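Local coordinates for protein apoptosis regulator Bcl-2 homolog (Canarypox virus, PDB 5WOS) that inhibits host-cell apoptosis and binds pro-apoptotic Bcl-2 proteins such as BAK1, BAX and BIM, probably preventing activation of BAK1 and BAX, at residues A[75-86]-A[124-133]. Sequence-based numbering, arbitrary orientation.
Sequences ENEIPEIVYDTI and IITESLLSRC
Branched aliphatic side chains make about half of the contact between Ile-78, Val-82 and Ile-86, one helical turn apart, and helix 124-133, their methyls filling the buried face. With CG1 of Ile-78 beside the backbone nitrogen (chi1 -70°), CG2 is left anti to it and touches two methyls, 3.7 Å from CG2 of Ile-124 and 3.8 Å from CG2 of Ile-125. Further on, CG1 of Val-82 and CD1 of Ile-86 both meet CD1 of Leu-129, and the same Ile-86 methyl reaches SG of Cys-133, 3.5 Å away. Small Ser-128 suits the place where the backbones come nearest, its CA 5.1 Å from CA of Pro-79; the segment axes approach to 9.0 Å, crossing at -36°. In this helical Bcl-2 fold, helix 78-86 turns one flank to helix 121-138, while Ile-81 and Thr-85 on another pack against the bound peptide; Ile-98 of helix 92-112 touches both Val-82 and Leu-129. No hydrogen bond crosses the interface. The buried Ser-128 hydroxyl instead donates from OG to O of Ile-124 (2.8 Å), a carbonyl also gripped from its opposite face by Ser-128 N. At the exposed margin, the long aliphatic part of Arg-132 brings CD 3.4 Å from CD1 of Tyr-83, guanidinium and ring planes 70° apart.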
ATOM      1  N   GLU A  75      -5.283   8.449  10.328  1.00 69.76           N
ATOM      2  CA  GLU A  75      -6.224   8.027   9.290  1.00 72.45           C
ATOM      3  C   GLU A  75      -6.457   9.138   8.275  1.00 72.10           C
ATOM      4  O   GLU A  75      -6.460   8.889   7.066  1.00 65.71           O
ATOM      5  CB  GLU A  75      -7.564   7.590   9.885  1.00 76.63           C
ATOM      6  CG  GLU A  75      -8.504   6.992   8.814  1.00 91.06           C
ATOM      7  CD  GLU A  75      -9.886   7.621   8.807  1.00 94.96           C
ATOM      8  OE1 GLU A  75     -10.657   7.393   9.765  1.00110.03           O
ATOM      9  OE2 GLU A  75     -10.199   8.350   7.842  1.00 84.80           O
ATOM     10  N   ASN A  76      -6.665  10.368   8.746  1.00 74.85           N
ATOM     11  CA  ASN A  76      -6.923  11.489   7.852  1.00 68.06           C
ATOM     12  C   ASN A  76      -5.651  12.064   7.247  1.00 63.11           C
ATOM     13  O   ASN A  76      -5.726  13.073   6.538  1.00 65.47           O
ATOM     14  CB  ASN A  76      -7.688  12.584   8.599  1.00 72.96           C
ATOM     15  CG  ASN A  76      -8.930  12.053   9.286  1.00 76.83           C
ATOM     16  OD1 ASN A  76      -9.962  11.845   8.652  1.00 77.48           O
ATOM     17  ND2 ASN A  76      -8.835  11.829  10.591  1.00 76.56           N
ATOM     18  N   GLU A  77      -4.496  11.453   7.507  1.00 59.99           N
ATOM     19  CA  GLU A  77      -3.236  11.851   6.892  1.00 67.17           C
ATOM     20  C   GLU A  77      -2.749  10.866   5.838  1.00 54.27           C
ATOM     21  O   GLU A  77      -1.695  11.096   5.236  1.00 51.47           O
ATOM     22  CB  GLU A  77      -2.156  12.025   7.971  1.00 73.09           C
ATOM     23  CG  GLU A  77      -2.399  13.199   8.920  1.00 82.98           C
ATOM     24  CD  GLU A  77      -2.578  14.520   8.189  1.00 76.51           C
ATOM     25  OE1 GLU A  77      -1.843  14.758   7.208  1.00 69.08           O
ATOM     26  OE2 GLU A  77      -3.461  15.311   8.586  1.00 85.09           O
ATOM     27  N   ILE A  78      -3.486   9.782   5.588  1.00 51.06           N
ATOM     28  CA  ILE A  78      -3.060   8.818   4.573  1.00 48.63           C
ATOM     29  C   ILE A  78      -2.994   9.451   3.189  1.00 46.45           C
ATOM     30  O   ILE A  78      -1.970   9.288   2.504  1.00 42.15           O
ATOM     31  CB  ILE A  78      -3.969   7.578   4.610  1.00 51.91           C
ATOM     32  CG1 ILE A  78      -3.713   6.761   5.880  1.00 53.73           C
ATOM     33  CG2 ILE A  78      -3.780   6.721   3.354  1.00 46.58           C
ATOM     34  CD1 ILE A  78      -2.374   6.034   5.918  1.00 47.09           C
ATOM     35  N   PRO A  79      -4.018  10.164   2.711  1.00 47.76           N
ATOM     36  CA  PRO A  79      -3.913  10.750   1.364  1.00 51.96           C
ATOM     37  C   PRO A  79      -2.716  11.670   1.205  1.00 44.37           C
ATOM     38  O   PRO A  79      -2.155  11.754   0.106  1.00 43.16           O
ATOM     39  CB  PRO A  79      -5.238  11.511   1.203  1.00 52.78           C
ATOM     40  CG  PRO A  79      -6.171  10.886   2.188  1.00 38.54           C
ATOM     41  CD  PRO A  79      -5.316  10.460   3.343  1.00 45.34           C
ATOM     42  N   GLU A  80      -2.301  12.355   2.274  1.00 46.03           N
ATOM     43  CA  GLU A  80      -1.166  13.267   2.177  1.00 41.79           C
ATOM     44  C   GLU A  80       0.147  12.503   2.081  1.00 41.06           C
ATOM     45  O   GLU A  80       1.043  12.890   1.320  1.00 41.34           O
ATOM     46  CB  GLU A  80      -1.140  14.210   3.381  1.00 50.06           C
ATOM     47  CG  GLU A  80      -2.218  15.278   3.365  1.00 55.28           C
ATOM     48  CD  GLU A  80      -3.568  14.781   3.846  1.00 66.63           C
ATOM     49  OE1 GLU A  80      -3.705  13.565   4.090  1.00 73.42           O
ATOM     50  OE2 GLU A  80      -4.492  15.611   3.984  1.00 63.74           O
ATOM     51  N   ILE A  81       0.284  11.422   2.851  1.00 42.09           N
ATOM     52  CA  ILE A  81       1.486  10.598   2.767  1.00 36.15           C
ATOM     53  C   ILE A  81       1.629  10.027   1.363  1.00 33.22           C
ATOM     54  O   ILE A  81       2.700  10.098   0.749  1.00 34.47           O
ATOM     55  CB  ILE A  81       1.451   9.482   3.826  1.00 38.82           C
ATOM     56  CG1 ILE A  81       1.351  10.085   5.231  1.00 40.86           C
ATOM     57  CG2 ILE A  81       2.697   8.609   3.722  1.00 38.56           C
ATOM     58  CD1 ILE A  81       0.991   9.082   6.303  1.00 44.82           C
ATOM     59  N   VAL A  82       0.547   9.461   0.831  1.00 36.73           N
ATOM     60  CA  VAL A  82       0.583   8.915  -0.522  1.00 33.79           C
ATOM     61  C   VAL A  82       0.927  10.012  -1.519  1.00 37.51           C
ATOM     62  O   VAL A  82       1.764   9.827  -2.409  1.00 39.03           O
ATOM     63  CB  VAL A  82      -0.756   8.238  -0.868  1.00 34.61           C
ATOM     64  CG1 VAL A  82      -0.728   7.681  -2.289  1.00 35.06           C
ATOM     65  CG2 VAL A  82      -1.066   7.130   0.133  1.00 32.03           C
ATOM     66  N   TYR A  83       0.287  11.176  -1.381  1.00 40.91           N
ATOM     67  CA  TYR A  83       0.569  12.284  -2.287  1.00 37.04           C
ATOM     68  C   TYR A  83       2.041  12.657  -2.243  1.00 34.79           C
ATOM     69  O   TYR A  83       2.690  12.799  -3.285  1.00 35.27           O
ATOM     70  CB  TYR A  83      -0.293  13.490  -1.927  1.00 40.58           C
ATOM     71  CG  TYR A  83      -0.048  14.708  -2.797  1.00 48.74           C
ATOM     72  CD1 TYR A  83      -0.919  15.035  -3.826  1.00 47.80           C
ATOM     73  CD2 TYR A  83       1.045  15.538  -2.579  1.00 41.96           C
ATOM     74  CE1 TYR A  83      -0.702  16.150  -4.624  1.00 56.92           C
ATOM     75  CE2 TYR A  83       1.270  16.649  -3.371  1.00 46.95           C
ATOM     76  CZ  TYR A  83       0.393  16.955  -4.386  1.00 50.83           C
ATOM     77  OH  TYR A  83       0.624  18.066  -5.164  1.00 49.22           O
ATOM     78  N   ASP A  84       2.586  12.824  -1.038  1.00 38.65           N
ATOM     79  CA  ASP A  84       3.963  13.267  -0.870  1.00 35.03           C
ATOM     80  C   ASP A  84       4.986  12.183  -1.189  1.00 34.53           C
ATOM     81  O   ASP A  84       6.188  12.466  -1.152  1.00 40.08           O
ATOM     82  CB  ASP A  84       4.161  13.768   0.560  1.00 41.52           C
ATOM     83  CG  ASP A  84       3.208  14.898   0.920  1.00 47.60           C
ATOM     84  OD1 ASP A  84       2.938  15.755   0.052  1.00 43.35           O
ATOM     85  OD2 ASP A  84       2.722  14.923   2.070  1.00 56.87           O
ATOM     86  N   THR A  85       4.553  10.963  -1.504  1.00 37.82           N
ATOM     87  CA  THR A  85       5.482   9.888  -1.828  1.00 45.32           C
ATOM     88  C   THR A  85       5.719   9.751  -3.325  1.00 37.67           C
ATOM     89  O   THR A  85       6.788   9.286  -3.734  1.00 43.28           O
ATOM     90  CB  THR A  85       4.956   8.558  -1.272  1.00 43.75           C
ATOM     91  OG1 THR A  85       4.869   8.639   0.158  1.00 45.91           O
ATOM     92  CG2 THR A  85       5.875   7.390  -1.644  1.00 43.27           C
ATOM     93  N   ILE A  86       4.756  10.151  -4.152  1.00 38.29           N
ATOM     94  CA  ILE A  86       4.806   9.859  -5.579  1.00 42.32           C
ATOM     95  C   ILE A  86       4.386  11.077  -6.392  1.00 45.35           C
ATOM     96  O   ILE A  86       4.036  10.954  -7.571  1.00 51.01           O
ATOM     97  CB  ILE A  86       3.922   8.641  -5.908  1.00 40.44           C
ATOM     98  CG1 ILE A  86       2.500   8.867  -5.372  1.00 44.75           C
ATOM     99  CG2 ILE A  86       4.551   7.368  -5.342  1.00 37.51           C
ATOM    100  CD1 ILE A  86       1.627   7.622  -5.328  1.00 58.91           C
ATOM    101  N   ILE A 124      -9.188   3.723   1.069  1.00 44.30           N
ATOM    102  CA  ILE A 124      -8.540   5.009   1.315  1.00 46.96           C
ATOM    103  C   ILE A 124      -7.230   5.114   0.541  1.00 55.21           C
ATOM    104  O   ILE A 124      -6.935   6.156  -0.060  1.00 43.91           O
ATOM    105  CB  ILE A 124      -8.325   5.224   2.824  1.00 50.55           C
ATOM    106  CG1 ILE A 124      -9.675   5.382   3.529  1.00 52.47           C
ATOM    107  CG2 ILE A 124      -7.452   6.459   3.077  1.00 51.22           C
ATOM    108  CD1 ILE A 124      -9.586   5.445   5.043  1.00 65.92           C
ATOM    109  N   ILE A 125      -6.413   4.058   0.550  1.00 51.17           N
ATOM    110  CA  ILE A 125      -5.151   4.141  -0.176  1.00 45.01           C
ATOM    111  C   ILE A 125      -5.381   3.946  -1.669  1.00 45.04           C
ATOM    112  O   ILE A 125      -4.772   4.638  -2.492  1.00 46.01           O
ATOM    113  CB  ILE A 125      -4.106   3.153   0.384  1.00 37.77           C
ATOM    114  CG1 ILE A 125      -4.385   1.707  -0.028  1.00 47.53           C
ATOM    115  CG2 ILE A 125      -4.030   3.255   1.906  1.00 43.21           C
ATOM    116  CD1 ILE A 125      -3.198   0.807   0.226  1.00 55.23           C
ATOM    117  N   THR A 126      -6.283   3.037  -2.047  1.00 40.20           N
ATOM    118  CA  THR A 126      -6.622   2.887  -3.458  1.00 39.02           C
ATOM    119  C   THR A 126      -7.137   4.200  -4.033  1.00 43.33           C
ATOM    120  O   THR A 126      -6.800   4.569  -5.166  1.00 39.67           O
ATOM    121  CB  THR A 126      -7.663   1.781  -3.643  1.00 37.97           C
ATOM    122  OG1 THR A 126      -7.243   0.598  -2.955  1.00 40.44           O
ATOM    123  CG2 THR A 126      -7.844   1.455  -5.120  1.00 36.71           C
ATOM    124  N   GLU A 127      -7.956   4.920  -3.264  1.00 40.24           N
ATOM    125  CA  GLU A 127      -8.397   6.248  -3.681  1.00 42.10           C
ATOM    126  C   GLU A 127      -7.217   7.201  -3.810  1.00 43.41           C
ATOM    127  O   GLU A 127      -7.042   7.854  -4.847  1.00 42.98           O
ATOM    128  CB  GLU A 127      -9.419   6.800  -2.686  1.00 42.76           C
ATOM    129  CG  GLU A 127     -10.865   6.548  -3.069  1.00 51.26           C
ATOM    130  CD  GLU A 127     -11.842   7.196  -2.105  1.00 75.69           C
ATOM    131  OE1 GLU A 127     -12.636   6.460  -1.480  1.00 71.78           O
ATOM    132  OE2 GLU A 127     -11.810   8.440  -1.963  1.00 69.49           O
ATOM    133  N   SER A 128      -6.404   7.310  -2.755  1.00 42.60           N
ATOM    134  CA  SER A 128      -5.232   8.179  -2.808  1.00 36.78           C
ATOM    135  C   SER A 128      -4.290   7.761  -3.928  1.00 40.42           C
ATOM    136  O   SER A 128      -3.717   8.612  -4.619  1.00 41.77           O
ATOM    137  CB  SER A 128      -4.501   8.159  -1.467  1.00 35.76           C
ATOM    138  OG  SER A 128      -5.385   8.422  -0.393  1.00 38.56           O
ATOM    139  N   LEU A 129      -4.117   6.454  -4.125  1.00 38.61           N
ATOM    140  CA  LEU A 129      -3.214   5.972  -5.165  1.00 37.00           C
ATOM    141  C   LEU A 129      -3.719   6.367  -6.547  1.00 42.03           C
ATOM    142  O   LEU A 129      -2.958   6.868  -7.382  1.00 52.79           O
ATOM    143  CB  LEU A 129      -3.063   4.452  -5.055  1.00 38.74           C
ATOM    144  CG  LEU A 129      -1.683   3.803  -5.145  1.00 47.16           C
ATOM    145  CD1 LEU A 129      -0.659   4.478  -4.249  1.00 41.74           C
ATOM    146  CD2 LEU A 129      -1.818   2.340  -4.754  1.00 54.54           C
ATOM    147  N   LEU A 130      -5.010   6.156  -6.805  1.00 42.94           N
ATOM    148  CA  LEU A 130      -5.563   6.453  -8.122  1.00 49.55           C
ATOM    149  C   LEU A 130      -5.751   7.945  -8.350  1.00 47.48           C
ATOM    150  O   LEU A 130      -5.709   8.402  -9.497  1.00 57.52           O
ATOM    151  CB  LEU A 130      -6.897   5.730  -8.299  1.00 48.37           C
ATOM    152  CG  LEU A 130      -6.757   4.216  -8.311  1.00 44.58           C
ATOM    153  CD1 LEU A 130      -8.080   3.578  -8.042  1.00 49.81           C
ATOM    154  CD2 LEU A 130      -6.202   3.758  -9.638  1.00 47.81           C
ATOM    155  N   SER A 131      -5.967   8.714  -7.285  1.00 45.78           N
ATOM    156  CA  SER A 131      -6.084  10.158  -7.428  1.00 54.55           C
ATOM    157  C   SER A 131      -4.870  10.779  -8.104  1.00 53.78           C
ATOM    158  O   SER A 131      -4.946  11.939  -8.522  1.00 61.67           O
ATOM    159  CB  SER A 131      -6.294  10.803  -6.057  1.00 45.32           C
ATOM    160  OG  SER A 131      -6.150  12.210  -6.130  1.00 67.62           O
ATOM    161  N   ARG A 132      -3.760  10.046  -8.224  1.00 58.32           N
ATOM    162  CA  ARG A 132      -2.538  10.584  -8.812  1.00 58.54           C
ATOM    163  C   ARG A 132      -1.874   9.680  -9.840  1.00 48.96           C
ATOM    164  O   ARG A 132      -1.039  10.177 -10.605  1.00 49.78           O
ATOM    165  CB  ARG A 132      -1.512  10.890  -7.713  1.00 61.33           C
ATOM    166  CG  ARG A 132      -2.038  11.781  -6.598  1.00 73.62           C
ATOM    167  CD  ARG A 132      -1.338  13.125  -6.572  1.00 60.84           C
ATOM    168  NE  ARG A 132      -1.511  13.875  -7.816  1.00 71.65           N
ATOM    169  CZ  ARG A 132      -2.498  14.738  -8.047  1.00 77.07           C
ATOM    170  NH1 ARG A 132      -3.420  14.978  -7.121  1.00 63.70           N
ATOM    171  NH2 ARG A 132      -2.562  15.371  -9.211  1.00 66.26           N
ATOM    172  N   CYS A 133      -2.210   8.388  -9.899  1.00 49.45           N
ATOM    173  CA  CYS A 133      -1.459   7.420 -10.694  1.00 51.78           C
ATOM    174  C   CYS A 133      -2.314   6.657 -11.698  1.00 46.54           C
ATOM    175  O   CYS A 133      -1.817   5.707 -12.314  1.00 42.76           O
ATOM    176  CB  CYS A 133      -0.769   6.406  -9.777  1.00 48.46           C
ATOM    177  SG  CYS A 133       0.137   7.117  -8.400  1.00 59.25           S
TER